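PDB 3UW2: Phosphoglucomutase/phosphomannomutase family protein from Burkholderia thailandensis, which probably catalyses the intramolecular transfer of a phosphate group on sugar phosphates, as a metal-dependent member of the phosphohexose mutase family. Local coordinates for residues Asp356-Tyr359 with Leu365-Gly368; Ser331-Lys336 with Ala345-Gly350; Gln180-Ile185 with Ala210-Lys215. All blocks are in the same frame, centred on the assembly; numbering follows the deposited sequence.

Interaction 1: residues Asp356-Tyr359 with Leu365-Gly368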
loop_
_atom_site.group_PDB
_atom_site.type_symbol
_atom_site.label_atom_id
_atom_site.label_comp_id
_atom_site.label_asym_id
_atom_site.label_seq_id
_atom_site.Cartn_x
_atom_site.Cartn_y
_atom_site.Cartn_z
ATOM N N ASP A 356 -14.056 3.748 7.539
ATOM C CA ASP A 356 -15.402 4.380 7.259
ATOM C C ASP A 356 -16.050 3.786 6.018
ATOM O O ASP A 356 -15.421 3.804 4.936
ATOM C CB ASP A 356 -15.145 5.874 7.042
ATOM C CG ASP A 356 -16.349 6.603 6.496
ATOM O OD1 ASP A 356 -17.224 6.864 7.320
ATOM O OD2 ASP A 356 -16.385 6.975 5.308
ATOM N N ARG A 357 -17.234 3.165 6.164
ATOM C CA ARG A 357 -18.050 2.605 5.041
ATOM C C ARG A 357 -17.358 1.441 4.345
ATOM O O ARG A 357 -17.758 1.022 3.246
ATOM C CB ARG A 357 -18.358 3.689 3.981
ATOM C CG ARG A 357 -19.249 4.801 4.528
ATOM C CD ARG A 357 -19.291 6.037 3.609
ATOM N NE ARG A 357 -19.735 5.719 2.232
ATOM C CZ ARG A 357 -19.435 6.479 1.188
ATOM N NH1 ARG A 357 -18.689 7.625 1.323
ATOM N NH2 ARG A 357 -19.819 6.082 0.006
ATOM N N TRP A 358 -16.325 0.922 4.986
ATOM C CA TRP A 358 -15.508 -0.108 4.344
ATOM C C TRP A 358 -14.992 -1.147 5.340
ATOM O O TRP A 358 -15.649 -1.401 6.322
ATOM C CB TRP A 358 -14.420 0.580 3.496
ATOM C CG TRP A 358 -13.645 -0.311 2.508
ATOM C CD1 TRP A 358 -12.267 -0.445 2.379
ATOM C CD2 TRP A 358 -14.212 -1.065 1.404
ATOM N NE1 TRP A 358 -11.965 -1.269 1.310
ATOM C CE2 TRP A 358 -13.106 -1.677 0.704
ATOM C CE3 TRP A 358 -15.536 -1.332 0.976
ATOM C CZ2 TRP A 358 -13.304 -2.511 -0.412
ATOM C CZ3 TRP A 358 -15.719 -2.159 -0.124
ATOM C CH2 TRP A 358 -14.636 -2.755 -0.787
ATOM N N TYR A 359 -13.806 -1.738 5.115
ATOM C CA TYR A 359 -13.315 -2.874 5.914
ATOM C C TYR A 359 -11.929 -2.577 6.511
ATOM O O TYR A 359 -11.386 -3.374 7.266
ATOM C CB TYR A 359 -13.202 -4.134 5.005
ATOM C CG TYR A 359 -14.562 -4.495 4.502
ATOM C CD1 TYR A 359 -15.422 -5.216 5.296
ATOM C CD2 TYR A 359 -15.020 -4.041 3.243
ATOM C CE1 TYR A 359 -16.714 -5.526 4.844
ATOM C CE2 TYR A 359 -16.295 -4.351 2.782
ATOM C CZ TYR A 359 -17.122 -5.063 3.592
ATOM O OH TYR A 359 -18.389 -5.310 3.149
ATOM N N LEU A 365 -8.381 0.271 -5.772
ATOM C CA LEU A 365 -9.577 0.338 -6.606
ATOM C C LEU A 365 -10.726 1.017 -5.808
ATOM O O LEU A 365 -11.482 1.808 -6.373
ATOM C CB LEU A 365 -10.066 -1.072 -7.000
ATOM C CG LEU A 365 -9.340 -1.751 -8.196
ATOM C CD1 LEU A 365 -7.899 -2.135 -7.892
ATOM C CD2 LEU A 365 -10.136 -3.027 -8.554
ATOM N N TYR A 366 -10.886 0.633 -4.536
ATOM C CA TYR A 366 -11.789 1.326 -3.662
ATOM C C TYR A 366 -11.399 2.780 -3.456
ATOM O O TYR A 366 -12.262 3.640 -3.465
ATOM C CB TYR A 366 -11.890 0.603 -2.294
ATOM C CG TYR A 366 -13.021 1.152 -1.465
ATOM C CD1 TYR A 366 -14.368 0.964 -1.859
ATOM C CD2 TYR A 366 -12.774 1.885 -0.287
ATOM C CE1 TYR A 366 -15.448 1.530 -1.111
ATOM C CE2 TYR A 366 -13.820 2.424 0.463
ATOM C CZ TYR A 366 -15.156 2.187 0.069
ATOM O OH TYR A 366 -16.163 2.721 0.830
ATOM N N THR A 367 -10.107 3.068 -3.267
ATOM C CA THR A 367 -9.707 4.496 -3.100
ATOM C C THR A 367 -10.113 5.251 -4.384
ATOM O O THR A 367 -10.609 6.377 -4.306
ATOM C CB THR A 367 -8.171 4.570 -2.876
ATOM O OG1 THR A 367 -7.872 3.875 -1.658
ATOM C CG2 THR A 367 -7.622 6.034 -2.828
ATOM N N GLY A 368 -9.876 4.650 -5.560
ATOM C CA GLY A 368 -10.270 5.281 -6.812
ATOM C C GLY A 368 -11.765 5.627 -6.804
ATOM O O GLY A 368 -12.158 6.704 -7.195
HETATM O O HOH W 1 -18.468 1.687 0.892
#
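The indole of Trp358 and the phenol ring of Tyr366 lie face to face. The two planes are almost parallel, at 5°. The centroid of the tryptophan five-membered ring is 3.7 Å from that of the tyrosine ring. Tyr366 CG sits over the middle of the indole, and Trp358 CD2 sits over the middle of the phenol ring. The closest pair is Trp358 CG and Tyr366 CE2, at 3.4 Å. The other face of the indole belongs to Tyr359. Tyr359 comes edge-on, with CD2 3.5 Å above the indole plane and nearer its rim. The indole is thus held between a ring face and a ring edge.

Both stacked residues have CG anti to the backbone N, with chi1 -167° for Trp358 and -169° for Tyr366. The two side chains run past each other in opposite directions. This brings the hydroxyl of Tyr366 close to the 356-359 backbone, with Tyr366 OH 3.4 Å from Arg357 O. One water bridges the two. It accepts a bond from Tyr366 OH at 2.5 Å and donates one, equally short, to Arg357 O. Tyr366 OH also has Arg370 as a partner on the next turn of its own helix.

The side chain of Arg357 stays outside the stack and comes near Tyr366 OH through CB, at 4.0 Å. Its guanidinium forms salt bridges with Asp188 and Glu373. Helix 178-186 borders the stacked pair, with Ile185 touching both rings.

The contact folds the loop after strand 352-354 back onto the helix that follows it, 364-375. It is a strand-loop-helix connection in the third alpha/beta/alpha domain of the phosphohexose mutase fold, closed by a parallel aromatic stack at the border with domain II.

Interaction 2: residues Ser331-Lys336 with Ala345-Gly350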
loop_
_atom_site.group_PDB
_atom_site.type_symbol
_atom_site.label_atom_id
_atom_site.label_comp_id
_atom_site.label_asym_id
_atom_site.label_seq_id
_atom_site.Cartn_x
_atom_site.Cartn_y
_atom_site.Cartn_z
ATOM N N SER A 331 1.814 -2.133 7.208
ATOM C CA SER A 331 1.263 -3.086 8.200
ATOM C C SER A 331 1.225 -2.414 9.563
ATOM O O SER A 331 0.354 -2.697 10.353
ATOM C CB SER A 331 2.079 -4.383 8.288
ATOM O OG SER A 331 2.171 -4.955 6.993
ATOM N N LEU A 332 2.180 -1.507 9.827
ATOM C CA LEU A 332 2.172 -0.733 11.064
ATOM C C LEU A 332 1.002 0.238 11.119
ATOM O O LEU A 332 0.373 0.381 12.166
ATOM C CB LEU A 332 3.492 0.036 11.199
ATOM C CG LEU A 332 4.749 -0.848 11.056
ATOM C CD1 LEU A 332 5.972 -0.042 11.444
ATOM C CD2 LEU A 332 4.716 -2.055 11.950
ATOM N N VAL A 333 0.665 0.877 9.985
ATOM C CA VAL A 333 -0.481 1.771 9.889
ATOM C C VAL A 333 -1.779 0.987 10.093
ATOM O O VAL A 333 -2.667 1.413 10.850
ATOM C CB VAL A 333 -0.513 2.509 8.520
ATOM C CG1 VAL A 333 -1.891 3.142 8.259
ATOM C CG2 VAL A 333 0.599 3.557 8.473
ATOM N N LYS A 334 -1.873 -0.183 9.467
ATOM C CA LYS A 334 -3.000 -1.049 9.686
ATOM C C LYS A 334 -3.171 -1.461 11.156
ATOM O O LYS A 334 -4.297 -1.479 11.663
ATOM C CB LYS A 334 -2.838 -2.276 8.823
ATOM C CG LYS A 334 -3.971 -3.225 8.884
ATOM C CD LYS A 334 -5.080 -2.833 7.935
ATOM C CE LYS A 334 -6.206 -3.898 7.986
ATOM N NZ LYS A 334 -5.774 -5.283 7.567
ATOM N N ALA A 335 -2.081 -1.867 11.821
ATOM C CA ALA A 335 -2.171 -2.234 13.238
ATOM C C ALA A 335 -2.697 -1.031 14.028
ATOM O O ALA A 335 -3.458 -1.185 14.963
ATOM C CB ALA A 335 -0.772 -2.649 13.759
ATOM N N LYS A 336 -2.189 0.175 13.731
ATOM C CA LYS A 336 -2.590 1.374 14.462
ATOM C C LYS A 336 -4.089 1.708 14.225
ATOM O O LYS A 336 -4.846 2.032 15.143
ATOM C CB LYS A 336 -1.667 2.560 14.080
ATOM C CG LYS A 336 -1.792 3.835 14.983
ATOM C CD LYS A 336 -1.397 3.475 16.432
ATOM C CE LYS A 336 -1.192 4.669 17.335
ATOM N NZ LYS A 336 -0.803 4.147 18.701
ATOM N N ALA A 345 -6.783 6.118 7.293
ATOM C CA ALA A 345 -5.271 6.339 7.368
ATOM C C ALA A 345 -4.733 6.406 5.960
ATOM O O ALA A 345 -5.355 5.883 5.053
ATOM C CB ALA A 345 -4.586 5.220 8.092
ATOM N N GLY A 346 -3.563 7.008 5.763
ATOM C CA GLY A 346 -2.943 6.927 4.454
ATOM C C GLY A 346 -1.447 7.106 4.679
ATOM O O GLY A 346 -1.048 7.652 5.720
ATOM N N GLU A 347 -0.624 6.594 3.759
ATOM C CA GLU A 347 0.809 6.810 3.832
ATOM C C GLU A 347 1.305 7.418 2.556
ATOM O O GLU A 347 0.694 7.256 1.498
ATOM C CB GLU A 347 1.541 5.513 3.966
ATOM C CG GLU A 347 1.022 4.520 4.972
ATOM C CD GLU A 347 1.692 3.191 4.675
ATOM O OE1 GLU A 347 1.153 2.433 3.847
ATOM O OE2 GLU A 347 2.796 2.951 5.205
ATOM N N MET A 348 2.434 8.103 2.658
ATOM C CA MET A 348 3.033 8.776 1.511
ATOM C C MET A 348 3.162 7.826 0.290
ATOM O O MET A 348 2.723 8.170 -0.828
ATOM C CB MET A 348 4.379 9.385 1.935
ATOM C CG MET A 348 4.899 10.449 0.995
ATOM S SD MET A 348 3.538 11.585 0.633
ATOM C CE MET A 348 4.410 12.601 -0.551
ATOM N N SER A 349 3.685 6.621 0.528
ATOM C CA SER A 349 3.755 5.534 -0.500
ATOM C C SER A 349 2.473 5.206 -1.269
ATOM O O SER A 349 2.532 4.487 -2.249
ATOM C CB SER A 349 4.208 4.253 0.142
ATOM O OG SER A 349 3.082 3.747 0.836
ATOM N N GLY A 350 1.324 5.715 -0.843
ATOM C CA GLY A 350 0.094 5.597 -1.618
ATOM C C GLY A 350 -0.868 4.465 -1.229
ATOM O O GLY A 350 -1.754 4.055 -2.030
#
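Val333 points from helix 330-340 toward the 345-350 segment and divides its two methyls between two residues there. CG1 is anti to the backbone N, with chi1 164°, and meets the methyl of Ala345. Val333 CG1 and Ala345 CB are 3.4 Å apart, tighter than an ordinary van der Waals contact. CG2 turns the other way, to the side chain of Glu347. Here Val333 CG2 is 3.7 Å from Glu347 CG. The two side chains pass alongside each other in opposite directions. The carboxylate end also borders the valine, with Glu347 OE2 4.0 Å from Val333 CG2.

The segments belong to a beta-alpha-beta crossover of domain III. Helix 330-340 links strand 322-326 to the parallel strand 344-346, with strand 301-305 between them in the sheet. Glu347 to Gly350 form a type I turn, closed by the bond from Gly350 N to Glu347 O at 2.9 Å. The sequence Gly-Glu-Met-Ser-Gly matches the sugar-binding loop of this family, so the turn is probably part of the active-site rim. The Glu347 side chain is about 10 Å from the bound zinc ion.

Beyond CG the glutamate chain is extended. Its OE2 accepts a hydrogen bond from the backbone N of Gly329, just before the helix. Phe353 of the neighbouring strand packs against both Val333 and Glu347.

Interaction 3: residues Gln180-Ile185 with Ala210-Lys215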
loop_
_atom_site.group_PDB
_atom_site.type_symbol
_atom_site.label_atom_id
_atom_site.label_comp_id
_atom_site.label_asym_id
_atom_site.label_seq_id
_atom_site.Cartn_x
_atom_site.Cartn_y
_atom_site.Cartn_z
ATOM N N GLN A 180 -19.436 -10.152 -5.874
ATOM C CA GLN A 180 -19.729 -9.603 -4.526
ATOM C C GLN A 180 -18.934 -8.300 -4.317
ATOM O O GLN A 180 -19.426 -7.330 -3.772
ATOM C CB GLN A 180 -19.293 -10.514 -3.394
ATOM C CG GLN A 180 -20.204 -11.659 -3.128
ATOM C CD GLN A 180 -19.695 -12.508 -2.000
ATOM O OE1 GLN A 180 -19.348 -13.677 -2.188
ATOM N NE2 GLN A 180 -19.680 -11.945 -0.812
ATOM N N TYR A 181 -17.687 -8.312 -4.720
ATOM C CA TYR A 181 -16.852 -7.093 -4.527
ATOM C C TYR A 181 -17.419 -5.860 -5.283
ATOM O O TYR A 181 -17.670 -4.783 -4.716
ATOM C CB TYR A 181 -15.478 -7.417 -5.009
ATOM C CG TYR A 181 -14.464 -6.261 -4.887
ATOM C CD1 TYR A 181 -13.836 -5.968 -3.672
ATOM C CD2 TYR A 181 -14.108 -5.539 -6.009
ATOM C CE1 TYR A 181 -12.869 -4.905 -3.614
ATOM C CE2 TYR A 181 -13.196 -4.503 -5.966
ATOM C CZ TYR A 181 -12.559 -4.197 -4.753
ATOM O OH TYR A 181 -11.592 -3.162 -4.724
ATOM N N VAL A 182 -17.607 -6.012 -6.582
ATOM C CA VAL A 182 -18.126 -4.915 -7.390
ATOM C C VAL A 182 -19.472 -4.444 -6.857
ATOM O O VAL A 182 -19.673 -3.230 -6.692
ATOM C CB VAL A 182 -18.232 -5.291 -8.888
ATOM C CG1 VAL A 182 -18.858 -4.134 -9.701
ATOM C CG2 VAL A 182 -16.812 -5.648 -9.422
ATOM N N GLU A 183 -20.374 -5.383 -6.562
ATOM C CA GLU A 183 -21.712 -5.013 -6.100
ATOM C C GLU A 183 -21.658 -4.332 -4.761
ATOM O O GLU A 183 -22.540 -3.502 -4.427
ATOM C CB GLU A 183 -22.626 -6.237 -6.001
ATOM C CG GLU A 183 -22.968 -6.749 -7.387
ATOM C CD GLU A 183 -23.434 -8.199 -7.373
ATOM O OE1 GLU A 183 -24.327 -8.540 -6.553
ATOM O OE2 GLU A 183 -22.918 -8.999 -8.191
ATOM N N ARG A 184 -20.623 -4.677 -3.989
ATOM C CA ARG A 184 -20.542 -4.101 -2.652
ATOM C C ARG A 184 -20.129 -2.635 -2.792
ATOM O O ARG A 184 -20.661 -1.774 -2.085
ATOM C CB ARG A 184 -19.639 -4.935 -1.716
ATOM C CG ARG A 184 -19.165 -4.215 -0.468
ATOM C CD ARG A 184 -20.294 -3.887 0.531
ATOM N NE ARG A 184 -19.747 -3.261 1.738
ATOM C CZ ARG A 184 -19.425 -1.963 1.830
ATOM N NH1 ARG A 184 -19.597 -1.123 0.794
ATOM N NH2 ARG A 184 -18.908 -1.493 2.953
ATOM N N ILE A 185 -19.202 -2.326 -3.692
ATOM C CA ILE A 185 -18.789 -0.953 -3.896
ATOM C C ILE A 185 -19.868 -0.063 -4.606
ATOM O O ILE A 185 -20.176 1.086 -4.174
ATOM C CB ILE A 185 -17.433 -0.887 -4.636
ATOM C CG1 ILE A 185 -16.299 -1.503 -3.731
ATOM C CG2 ILE A 185 -17.153 0.570 -4.969
ATOM C CD1 ILE A 185 -14.975 -1.723 -4.468
ATOM N N ALA A 210 -10.489 -3.288 -12.245
ATOM C CA ALA A 210 -10.656 -1.812 -12.102
ATOM C C ALA A 210 -11.509 -1.216 -13.239
ATOM O O ALA A 210 -12.403 -0.392 -12.972
ATOM C CB ALA A 210 -9.322 -1.111 -12.040
ATOM N N THR A 211 -11.318 -1.700 -14.475
ATOM C CA THR A 211 -12.115 -1.173 -15.591
ATOM C C THR A 211 -13.565 -1.566 -15.435
ATOM O O THR A 211 -14.448 -0.734 -15.620
ATOM C CB THR A 211 -11.529 -1.530 -16.976
ATOM O OG1 THR A 211 -11.312 -2.951 -17.055
ATOM C CG2 THR A 211 -10.174 -0.806 -17.135
ATOM N N ARG A 212 -13.803 -2.831 -15.051
ATOM C CA ARG A 212 -15.146 -3.314 -14.719
ATOM C C ARG A 212 -15.810 -2.418 -13.662
ATOM O O ARG A 212 -16.966 -2.004 -13.852
ATOM C CB ARG A 212 -15.095 -4.727 -14.170
ATOM C CG ARG A 212 -16.465 -5.290 -13.804
ATOM C CD ARG A 212 -16.374 -6.763 -13.367
ATOM N NE ARG A 212 -17.730 -7.081 -12.909
ATOM C CZ ARG A 212 -18.134 -8.204 -12.332
ATOM N NH1 ARG A 212 -17.306 -9.199 -12.153
ATOM N NH2 ARG A 212 -19.420 -8.314 -11.998
ATOM N N LEU A 213 -15.091 -2.142 -12.575
ATOM C CA LEU A 213 -15.624 -1.317 -11.454
ATOM C C LEU A 213 -15.994 0.090 -11.901
ATOM O O LEU A 213 -17.120 0.526 -11.646
ATOM C CB LEU A 213 -14.631 -1.255 -10.268
ATOM C CG LEU A 213 -14.955 -0.314 -9.123
ATOM C CD1 LEU A 213 -16.263 -0.818 -8.479
ATOM C CD2 LEU A 213 -13.808 -0.233 -8.078
ATOM N N PHE A 214 -15.056 0.805 -12.551
ATOM C CA PHE A 214 -15.321 2.185 -12.906
ATOM C C PHE A 214 -16.387 2.290 -14.018
ATOM O O PHE A 214 -17.181 3.244 -14.041
ATOM C CB PHE A 214 -14.024 2.949 -13.218
ATOM C CG PHE A 214 -13.009 2.910 -12.087
ATOM C CD1 PHE A 214 -13.405 3.048 -10.737
ATOM C CD2 PHE A 214 -11.657 2.758 -12.373
ATOM C CE1 PHE A 214 -12.472 3.018 -9.675
ATOM C CE2 PHE A 214 -10.705 2.683 -11.351
ATOM C CZ PHE A 214 -11.096 2.837 -9.990
ATOM N N LYS A 215 -16.471 1.278 -14.904
ATOM C CA LYS A 215 -17.628 1.242 -15.835
ATOM C C LYS A 215 -18.946 1.054 -15.105
ATOM O O LYS A 215 -19.958 1.682 -15.479
ATOM C CB LYS A 215 -17.478 0.215 -16.987
ATOM C CG LYS A 215 -16.466 0.673 -18.007
ATOM C CD LYS A 215 -16.222 -0.340 -19.127
ATOM C CE LYS A 215 -15.801 0.485 -20.349
ATOM N NZ LYS A 215 -15.433 -0.253 -21.601
#
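Ile185 and Leu213 form the close-packed part of this helix pair. Their side chains meet at about a right angle. Leu213 CD1 reaches the beta-branch of the isoleucine, 3.9 Å from Ile185 CG2. The other methyl, Leu213 CD2, is 4.1 Å from Ile185 CD1. Leu213 leaves its helix off to one side, but CG is anti to the backbone N (chi1 173°), and this brings both methyls across to the partner helix. Ile185 CD1 has a second neighbour in its own helix. It lies 3.4 Å above the ring plane of Tyr181, toward the rim. These residues are buried, and Tyr366 of helix 364-375 adds to the same apolar cluster.

Val182 stands between this core and the solvent side. Its CG1 is 4.4 Å from Leu213 CD1, a looser fit. Its CG2 faces outward to Arg212. The arginine is exposed and stretched out from CG to NE, so that its flat end passes over the valine. Val182 CG2 lies over one face of the guanidinium, off centre, and is 3.9 Å from Arg212 NE. The charge is met by Asp179, which forms a salt bridge with Arg212 NH2. Glu183 is a more distant negative neighbour, with OE2 5.2 Å from Arg212 NH2. It makes no ion contact but would probably add to the favourable electrostatics.

The axes of segments 180-185 and 210-215 come within 10.2 Å and run in broadly the same direction, at 33°. Helix 178-186 precedes strand 197-200. Helix 206-216 then joins that strand to its parallel neighbour 221-224. The contact therefore packs a preceding helix beside the helix of a beta-alpha-beta unit, in alpha/beta/alpha domain II of the phosphohexose mutase fold.

Overall arrangement
Along the chain interaction 3 comes first, then interaction 2, then interaction 1. Interaction 3 belongs to domain II. Interactions 1 and 2 both belong to domain III, with centres 14 Å apart and no touching atoms. Strand 352-354 follows the 345-350 turn and leads into the loop of interaction 1. Interactions 1 and 3 touch, although they lie in different domains; their centres are 11 Å apart. Arg184 probably bonds to Arg357 O and Tyr359 OH, and Leu365 packs on Tyr181 and Leu213. Interactions 2 and 3 are 24 Å apart between centres. The contact between interactions 1 and 3 thus joins domain III to domain II, while interaction 2 lies nearer the zinc site.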